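Local coordinates for protein putative solute-binding component of ABC transporter (Clostridium phytofermentans, PDB 4YS6) that binds beta-D-glucopyranose in the cleft between its two lobes and probably serves as the sugar-binding component of an ABC transporter, at residues 124-129 and 134-139; 298-303 and 330-335; 223-228 and 251-256. All coordinates share one frame; numbering follows the deposited sequence.

Interaction 1: residues 124-129 and 134-139. With BGC (beta-D-glucopyranose), chain D.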
# COMPACT_ATOMS: atom_id res chain seq x y z
N ASP A 124 -4.38 -7.66 2.82
CA ASP A 124 -4.10 -6.31 2.35
C ASP A 124 -4.30 -6.10 0.85
O ASP A 124 -4.95 -5.12 0.46
CB ASP A 124 -2.71 -5.85 2.72
CG ASP A 124 -2.56 -4.36 2.54
OD1 ASP A 124 -2.93 -3.58 3.47
OD2 ASP A 124 -2.18 -3.95 1.43
N ARG A 125 -3.72 -6.99 0.05
CA ARG A 125 -3.87 -6.99 -1.41
C ARG A 125 -4.84 -8.05 -1.85
O ARG A 125 -4.82 -9.17 -1.35
CB ARG A 125 -2.52 -7.26 -2.07
CG ARG A 125 -1.47 -6.22 -1.69
CD ARG A 125 -0.09 -6.71 -2.08
NE ARG A 125 0.92 -5.66 -1.91
CZ ARG A 125 2.21 -5.80 -2.21
NH1 ARG A 125 2.67 -6.95 -2.66
NH2 ARG A 125 3.05 -4.79 -2.06
N LEU A 126 -5.70 -7.73 -2.80
CA LEU A 126 -6.69 -8.69 -3.24
C LEU A 126 -6.07 -9.71 -4.22
O LEU A 126 -5.31 -9.36 -5.12
CB LEU A 126 -7.88 -7.96 -3.84
CG LEU A 126 -9.10 -8.81 -4.21
CD1 LEU A 126 -9.67 -9.54 -3.01
CD2 LEU A 126 -10.16 -7.96 -4.90
N ILE A 127 -6.42 -10.98 -4.03
CA ILE A 127 -6.01 -12.07 -4.92
C ILE A 127 -7.05 -12.18 -6.03
O ILE A 127 -8.24 -12.24 -5.74
CB ILE A 127 -5.88 -13.39 -4.14
CG1 ILE A 127 -4.69 -13.30 -3.18
CG2 ILE A 127 -5.73 -14.58 -5.08
CD1 ILE A 127 -4.66 -14.38 -2.13
N MSE A 128 -6.58 -12.12 -7.28
CA MSE A 128 -7.43 -11.91 -8.45
C MSE A 128 -7.67 -13.18 -9.27
O MSE A 128 -6.82 -14.08 -9.31
CB MSE A 128 -6.80 -10.84 -9.37
CG MSE A 128 -6.36 -9.56 -8.74
SE MSE A 128 -7.80 -8.65 -7.80
CE MSE A 128 -8.79 -8.02 -9.37
N ASN A 129 -8.80 -13.23 -9.96
CA ASN A 129 -9.12 -14.32 -10.88
C ASN A 129 -8.98 -15.69 -10.28
O ASN A 129 -8.45 -16.60 -10.92
CB ASN A 129 -8.24 -14.24 -12.12
CG ASN A 129 -8.60 -13.10 -13.00
OD1 ASN A 129 -9.71 -12.57 -12.94
ND2 ASN A 129 -7.66 -12.71 -13.87
N SER A 134 -11.55 -16.72 0.18
CA SER A 134 -12.67 -16.76 1.11
C SER A 134 -13.06 -15.36 1.58
O SER A 134 -14.24 -14.97 1.57
CB SER A 134 -12.32 -17.63 2.33
OG SER A 134 -11.85 -18.92 1.94
N TYR A 135 -12.03 -14.64 2.02
CA TYR A 135 -12.16 -13.32 2.64
C TYR A 135 -11.00 -12.43 2.27
O TYR A 135 -9.94 -12.90 1.84
CB TYR A 135 -12.25 -13.40 4.17
CG TYR A 135 -13.46 -14.17 4.65
CD1 TYR A 135 -14.72 -13.57 4.73
CD2 TYR A 135 -13.35 -15.50 4.99
CE1 TYR A 135 -15.82 -14.30 5.11
CE2 TYR A 135 -14.45 -16.23 5.39
CZ TYR A 135 -15.67 -15.63 5.45
OH TYR A 135 -16.74 -16.38 5.85
N TYR A 136 -11.22 -11.13 2.45
CA TYR A 136 -10.23 -10.09 2.16
C TYR A 136 -10.22 -9.13 3.35
O TYR A 136 -11.27 -8.65 3.78
CB TYR A 136 -10.61 -9.36 0.88
CG TYR A 136 -9.71 -8.23 0.43
CD1 TYR A 136 -8.34 -8.30 0.55
CD2 TYR A 136 -10.27 -7.09 -0.15
CE1 TYR A 136 -7.53 -7.26 0.08
CE2 TYR A 136 -9.49 -6.06 -0.61
CZ TYR A 136 -8.14 -6.13 -0.50
OH TYR A 136 -7.39 -5.07 -0.98
N ALA A 137 -9.02 -8.86 3.88
CA ALA A 137 -8.83 -7.89 4.95
C ALA A 137 -7.88 -6.84 4.47
O ALA A 137 -6.78 -7.16 4.05
CB ALA A 137 -8.28 -8.54 6.16
N THR A 138 -8.27 -5.58 4.58
CA THR A 138 -7.41 -4.51 4.07
C THR A 138 -7.80 -3.18 4.73
O THR A 138 -8.66 -3.15 5.62
CB THR A 138 -7.54 -4.44 2.54
OG1 THR A 138 -6.57 -3.53 2.00
CG2 THR A 138 -8.94 -4.00 2.14
N PHE A 139 -7.12 -2.10 4.36
CA PHE A 139 -7.58 -0.76 4.69
C PHE A 139 -8.43 -0.27 3.54
O PHE A 139 -8.47 -0.87 2.46
CB PHE A 139 -6.37 0.17 4.98
CG PHE A 139 -5.68 -0.19 6.25
CD1 PHE A 139 -4.76 -1.22 6.28
CD2 PHE A 139 -5.98 0.47 7.43
CE1 PHE A 139 -4.15 -1.60 7.46
CE2 PHE A 139 -5.35 0.08 8.61
CZ PHE A 139 -4.46 -0.95 8.62
C2 BGC D . 0.06 -1.65 0.43
C3 BGC D . 0.82 -0.41 0.80
C4 BGC D . 2.27 -0.55 0.60
C5 BGC D . 2.62 -1.04 -0.77
C6 BGC D . 4.08 -1.41 -0.95
C1 BGC D . 0.34 -2.00 -1.05
O1 BGC D . -0.26 -3.07 -1.43
O2 BGC D . -1.33 -1.43 0.60
O3 BGC D . 0.50 -0.13 2.21
O4 BGC D . 2.95 0.72 0.74
O5 BGC D . 1.83 -2.25 -1.03
O6 BGC D . 4.56 -2.20 0.12
O HOH W 1 -4.35 -1.24 2.61
O HOH W 2 -6.85 -4.88 -3.71
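Asp124 and Thr138 bring their CA atoms to within 4.1 Å as the loop 124-129 leaves the sheet beside strand 135-139, and a backbone bond of 2.7 Å from Asp124 N to Ala137 O joins the two. The residues before and after Ala137, Tyr136 and Thr138, both send their hydroxyls to the carbonyl of Asp124. Thr138 OG1 donates to Asp124 O over 2.7 Å, lying in the carbonyl plane on a lone pair, whereas Tyr136 OH, at 2.8 Å from the same Asp124 O, comes from above that plane. Asn178 adds a further bond to this oxygen. The tyrosine gets there because its CG stands anti to the backbone N (chi1 179°), which carries the ring toward the loop; Leu126 CD1 covers one face, 3.9 Å from the centroid, in a CH-pi contact. A water joins Leu126 N to Tyr136 OH, and another joins Asp124 OD1 to Thr138 OG1. The fold is that of a type I periplasmic binding protein, in which loops at the ends of parallel strands line the sugar cleft, and this loop is one of them. The carboxylate of Asp124 faces the ligand: OD2 accepts from BGC O2 at 2.8 Å, while OD1 forms a salt bridge with Arg50. The extended chain of Arg125 lays the edge of its guanidinium along the sugar, NE donating to BGC O1 at 2.9 Å and NH2 to the ring oxygen BGC O5 at 3.0 Å in a nearly straight bond of 173°.

Interaction 2: residues 298-303 and 330-335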
# COMPACT_ATOMS: atom_id res chain seq x y z
N ALA A 298 -3.98 -7.04 11.49
CA ALA A 298 -3.67 -8.39 11.96
C ALA A 298 -4.74 -8.88 12.92
O ALA A 298 -5.16 -10.03 12.84
CB ALA A 298 -2.31 -8.46 12.60
N SER A 299 -5.21 -8.00 13.81
CA SER A 299 -6.25 -8.37 14.76
C SER A 299 -7.53 -8.80 14.04
O SER A 299 -8.17 -9.79 14.43
CB SER A 299 -6.55 -7.20 15.71
OG SER A 299 -7.59 -7.57 16.60
N GLN A 300 -7.89 -8.09 12.99
CA GLN A 300 -9.10 -8.39 12.25
C GLN A 300 -8.94 -9.72 11.53
O GLN A 300 -9.87 -10.54 11.48
CB GLN A 300 -9.43 -7.28 11.26
CG GLN A 300 -9.92 -6.03 11.93
CD GLN A 300 -11.11 -6.28 12.83
OE1 GLN A 300 -11.04 -6.12 14.04
NE2 GLN A 300 -12.21 -6.72 12.24
N VAL A 301 -7.75 -9.96 10.98
CA VAL A 301 -7.50 -11.24 10.31
C VAL A 301 -7.58 -12.41 11.29
O VAL A 301 -8.18 -13.46 10.97
CB VAL A 301 -6.17 -11.21 9.58
CG1 VAL A 301 -5.77 -12.62 9.10
CG2 VAL A 301 -6.28 -10.26 8.43
N VAL A 302 -7.03 -12.26 12.49
CA VAL A 302 -7.10 -13.35 13.46
C VAL A 302 -8.55 -13.60 13.87
O VAL A 302 -8.92 -14.74 14.09
CB VAL A 302 -6.21 -13.07 14.69
CG1 VAL A 302 -6.41 -14.13 15.77
CG2 VAL A 302 -4.74 -13.04 14.24
N LYS A 303 -9.39 -12.56 13.93
CA LYS A 303 -10.83 -12.77 14.16
C LYS A 303 -11.45 -13.63 13.05
O LYS A 303 -12.33 -14.49 13.32
CB LYS A 303 -11.58 -11.45 14.25
CG LYS A 303 -11.25 -10.67 15.50
CD LYS A 303 -11.99 -9.36 15.49
CE LYS A 303 -11.51 -8.43 16.58
NZ LYS A 303 -12.20 -7.12 16.45
N PRO A 330 -16.06 -11.10 0.22
CA PRO A 330 -16.46 -10.44 1.47
C PRO A 330 -15.24 -9.88 2.15
O PRO A 330 -14.24 -10.60 2.31
CB PRO A 330 -17.09 -11.54 2.29
CG PRO A 330 -17.41 -12.64 1.32
CD PRO A 330 -16.45 -12.52 0.18
N SER A 331 -15.31 -8.60 2.50
CA SER A 331 -14.13 -7.86 2.98
C SER A 331 -14.33 -7.14 4.28
O SER A 331 -15.45 -6.75 4.64
CB SER A 331 -13.68 -6.84 1.94
OG SER A 331 -13.49 -7.44 0.66
N TYR A 332 -13.23 -6.94 4.99
CA TYR A 332 -13.21 -6.02 6.13
C TYR A 332 -12.23 -4.93 5.79
O TYR A 332 -11.06 -5.20 5.55
CB TYR A 332 -12.83 -6.69 7.43
CG TYR A 332 -13.11 -5.79 8.60
CD1 TYR A 332 -12.23 -4.78 8.95
CD2 TYR A 332 -14.29 -5.91 9.30
CE1 TYR A 332 -12.52 -3.92 10.01
CE2 TYR A 332 -14.59 -5.05 10.35
CZ TYR A 332 -13.69 -4.06 10.69
OH TYR A 332 -13.98 -3.22 11.73
N LEU A 333 -12.74 -3.70 5.78
CA LEU A 333 -11.94 -2.51 5.48
C LEU A 333 -11.69 -1.71 6.76
O LEU A 333 -12.64 -1.20 7.36
CB LEU A 333 -12.66 -1.63 4.47
CG LEU A 333 -12.55 -1.95 2.98
CD1 LEU A 333 -12.73 -3.40 2.66
CD2 LEU A 333 -13.53 -1.09 2.17
N CYS A 334 -10.43 -1.66 7.18
CA CYS A 334 -10.03 -0.83 8.31
C CYS A 334 -9.84 0.63 7.86
O CYS A 334 -9.59 0.91 6.68
CB CYS A 334 -8.75 -1.34 8.94
SG CYS A 334 -8.72 -3.09 9.50
N GLU A 335 -9.90 1.55 8.81
CA GLU A 335 -9.83 2.98 8.49
C GLU A 335 -8.39 3.52 8.48
O GLU A 335 -7.64 3.33 9.44
CB GLU A 335 -10.66 3.77 9.51
CG GLU A 335 -10.90 5.22 9.09
CD GLU A 335 -11.79 5.97 10.06
OE1 GLU A 335 -11.48 5.99 11.27
OE2 GLU A 335 -12.81 6.53 9.61
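Gln300 presents its amide to the ring of Tyr332, with NE2 lying 3.3 Å above the plane and over the ring centre. This is helix-on-sheet packing in the alpha/beta lobe of a periplasmic binding protein: helix 294-309 lies against the mixed sheet, and strand 331-339 supplies the tyrosine. The nearest ring atom is Tyr332 CZ, 3.4 Å from Gln300 NE2. Amide and ring are neither stacked flat nor perpendicular, their planes being 37° apart. The aliphatic part of the glutamine shares in the contact, since Gln300 CG reaches Tyr332 CE1 at 3.9 Å. The same carbon also meets a thiol, Cys334 SG standing 4.0 Å from Gln300 CG. One methylene thus touches two residues spaced two apart on the strand, both of which direct their side chains at the helix.

A bend at chi2 (-55°) folds the glutamine chain and carries its amide across the ring. What holds the amide's far end comes from the helix itself, one turn on, where Lys303 stretches out an extended chain to the carbonyl oxygen. The strand is fixed in turn by its neighbour 135-139, with backbone bonds from Tyr332 to Tyr136 and Thr138. Val301, next to Gln300, packs on Ala137 of that strand and on Met58 of helix 50-64, so the helix is seated between sheet and helix while Gln300 covers the tyrosine. The lysine's grip is a bond of 2.9 Å from Lys303 NZ to Gln300 OE1, with the ammonium nitrogen tilted 18° from the plane of the amide carbonyl.

Interaction 3: residues 223-228 and 251-256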
# COMPACT_ATOMS: atom_id res chain seq x y z
N ASN A 223 15.04 6.83 -9.87
CA ASN A 223 15.61 6.91 -11.21
C ASN A 223 14.66 7.64 -12.16
O ASN A 223 15.09 8.47 -12.98
CB ASN A 223 15.95 5.51 -11.72
CG ASN A 223 17.21 4.95 -11.09
OD1 ASN A 223 18.05 5.69 -10.59
ND2 ASN A 223 17.35 3.63 -11.11
N ARG A 224 13.36 7.36 -12.06
CA ARG A 224 12.39 8.03 -12.91
C ARG A 224 12.28 9.52 -12.53
O ARG A 224 12.27 10.37 -13.41
CB ARG A 224 11.04 7.33 -12.83
CG ARG A 224 9.91 8.07 -13.56
CD ARG A 224 8.60 7.27 -13.67
NE ARG A 224 7.60 8.17 -14.21
CZ ARG A 224 6.53 8.61 -13.56
NH1 ARG A 224 6.17 8.10 -12.39
NH2 ARG A 224 5.76 9.51 -14.14
N MSE A 225 12.24 9.84 -11.24
CA MSE A 225 12.16 11.24 -10.82
C MSE A 225 13.42 11.99 -11.25
O MSE A 225 13.33 13.14 -11.69
CB MSE A 225 11.93 11.36 -9.32
CG MSE A 225 11.78 12.78 -8.80
SE MSE A 225 9.98 13.52 -9.30
CE MSE A 225 10.49 14.84 -10.56
N ASP A 226 14.59 11.35 -11.17
CA ASP A 226 15.81 12.02 -11.63
C ASP A 226 15.74 12.41 -13.11
O ASP A 226 16.18 13.50 -13.51
CB ASP A 226 17.05 11.16 -11.38
CG ASP A 226 18.24 11.98 -10.94
OD1 ASP A 226 18.19 12.53 -9.81
OD2 ASP A 226 19.20 12.10 -11.72
N ALA A 227 15.18 11.52 -13.91
CA ALA A 227 15.06 11.74 -15.34
C ALA A 227 14.03 12.83 -15.62
O ALA A 227 14.19 13.65 -16.52
CB ALA A 227 14.70 10.44 -16.04
N ILE A 228 12.96 12.83 -14.85
CA ILE A 228 11.94 13.87 -14.99
C ILE A 228 12.52 15.25 -14.59
O ILE A 228 12.33 16.24 -15.31
CB ILE A 228 10.71 13.53 -14.19
CG1 ILE A 228 10.00 12.34 -14.85
CG2 ILE A 228 9.74 14.71 -14.13
CD1 ILE A 228 8.80 11.81 -14.06
N LEU A 251 9.84 8.11 -1.00
CA LEU A 251 11.24 8.15 -0.60
C LEU A 251 12.19 8.30 -1.79
O LEU A 251 13.18 9.03 -1.74
CB LEU A 251 11.59 6.91 0.19
CG LEU A 251 12.98 6.87 0.79
CD1 LEU A 251 13.17 8.04 1.74
CD2 LEU A 251 13.17 5.55 1.52
N GLY A 252 11.90 7.57 -2.87
CA GLY A 252 12.68 7.65 -4.08
C GLY A 252 12.57 9.03 -4.69
O GLY A 252 13.55 9.63 -5.11
N VAL A 253 11.35 9.54 -4.72
CA VAL A 253 11.11 10.89 -5.22
C VAL A 253 11.88 11.93 -4.40
O VAL A 253 12.60 12.77 -4.95
CB VAL A 253 9.61 11.19 -5.22
CG1 VAL A 253 9.30 12.68 -5.32
CG2 VAL A 253 8.96 10.43 -6.38
N THR A 254 11.76 11.89 -3.08
CA THR A 254 12.48 12.88 -2.28
C THR A 254 14.00 12.70 -2.35
O THR A 254 14.73 13.71 -2.35
CB THR A 254 12.01 12.87 -0.80
OG1 THR A 254 12.24 11.61 -0.20
CG2 THR A 254 10.55 13.16 -0.71
N ASN A 255 14.51 11.47 -2.48
CA ASN A 255 15.93 11.27 -2.74
C ASN A 255 16.38 12.00 -4.01
O ASN A 255 17.42 12.65 -4.02
CB ASN A 255 16.28 9.79 -2.88
CG ASN A 255 16.26 9.03 -1.55
OD1 ASN A 255 16.25 9.61 -0.47
ND2 ASN A 255 16.28 7.72 -1.66
N ALA A 256 15.60 11.88 -5.08
CA ALA A 256 15.95 12.54 -6.33
C ALA A 256 15.85 14.04 -6.23
O ALA A 256 16.70 14.75 -6.76
CB ALA A 256 15.06 12.05 -7.45
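Helices 218-232 and 247-260 run broadly the same way here, their short segments 223-228 and 251-256 inclined at 40° (signed crossing angle -40°) with axes 8.1 Å apart at closest approach. Such a close approach suits the small side chain at the interface: Asp226 and Ala256 have CA atoms 5.3 Å apart, and the methyl of Ala256 points toward the other helix. It is met there by the root of selenomethionine Met225, whose CG lies 3.6 Å from Ala256 CB. The same Met225 CG lies 3.9 Å from Val253 O, so the chain touches a backbone oxygen as well as a methyl group. Bends at chi2 (74°) and chi3 then curl the selenomethionine back from the second helix, leaving its selenium alongside the valine, with Met225 SE 4.1 Å from Val253 CG1. At the border of this apolar patch Asp226 OD1 comes 3.9 Å from Ala256 CB, but its hydrogen bond is with Ser260, one turn further along the second helix. No hydrogen bond joins the two segments themselves. Asn255 nevertheless ties the helices together nearby through a bond to Gln222. Inward, Met225 and Val253 both rest on Phe170 of strand 165-170, so the pair of helices packs on the four-stranded parallel sheet of the second lobe, while Leu251 and Thr254 lean on helix 275-282.

All three contacts are largely buried, but they serve different places in the two lobes. Interactions 1 and 2 each include a strand of the same mixed sheet and touch directly: strands 135-139 and 331-339 are neighbours, with Thr138 O 2.8 Å from Cys334 N, and Ala137 packs on Val301. Interaction 1 is polar and lies at the cleft, with sugar and waters among its partners; interaction 2 is set further back and joins helix to sheet by an amide over a ring. Interaction 3, about 30 Å from interaction 1 between centres and across the chain's centre, is apolar helix-on-helix packing in the other lobe, with the partly exposed Asp226 at its border.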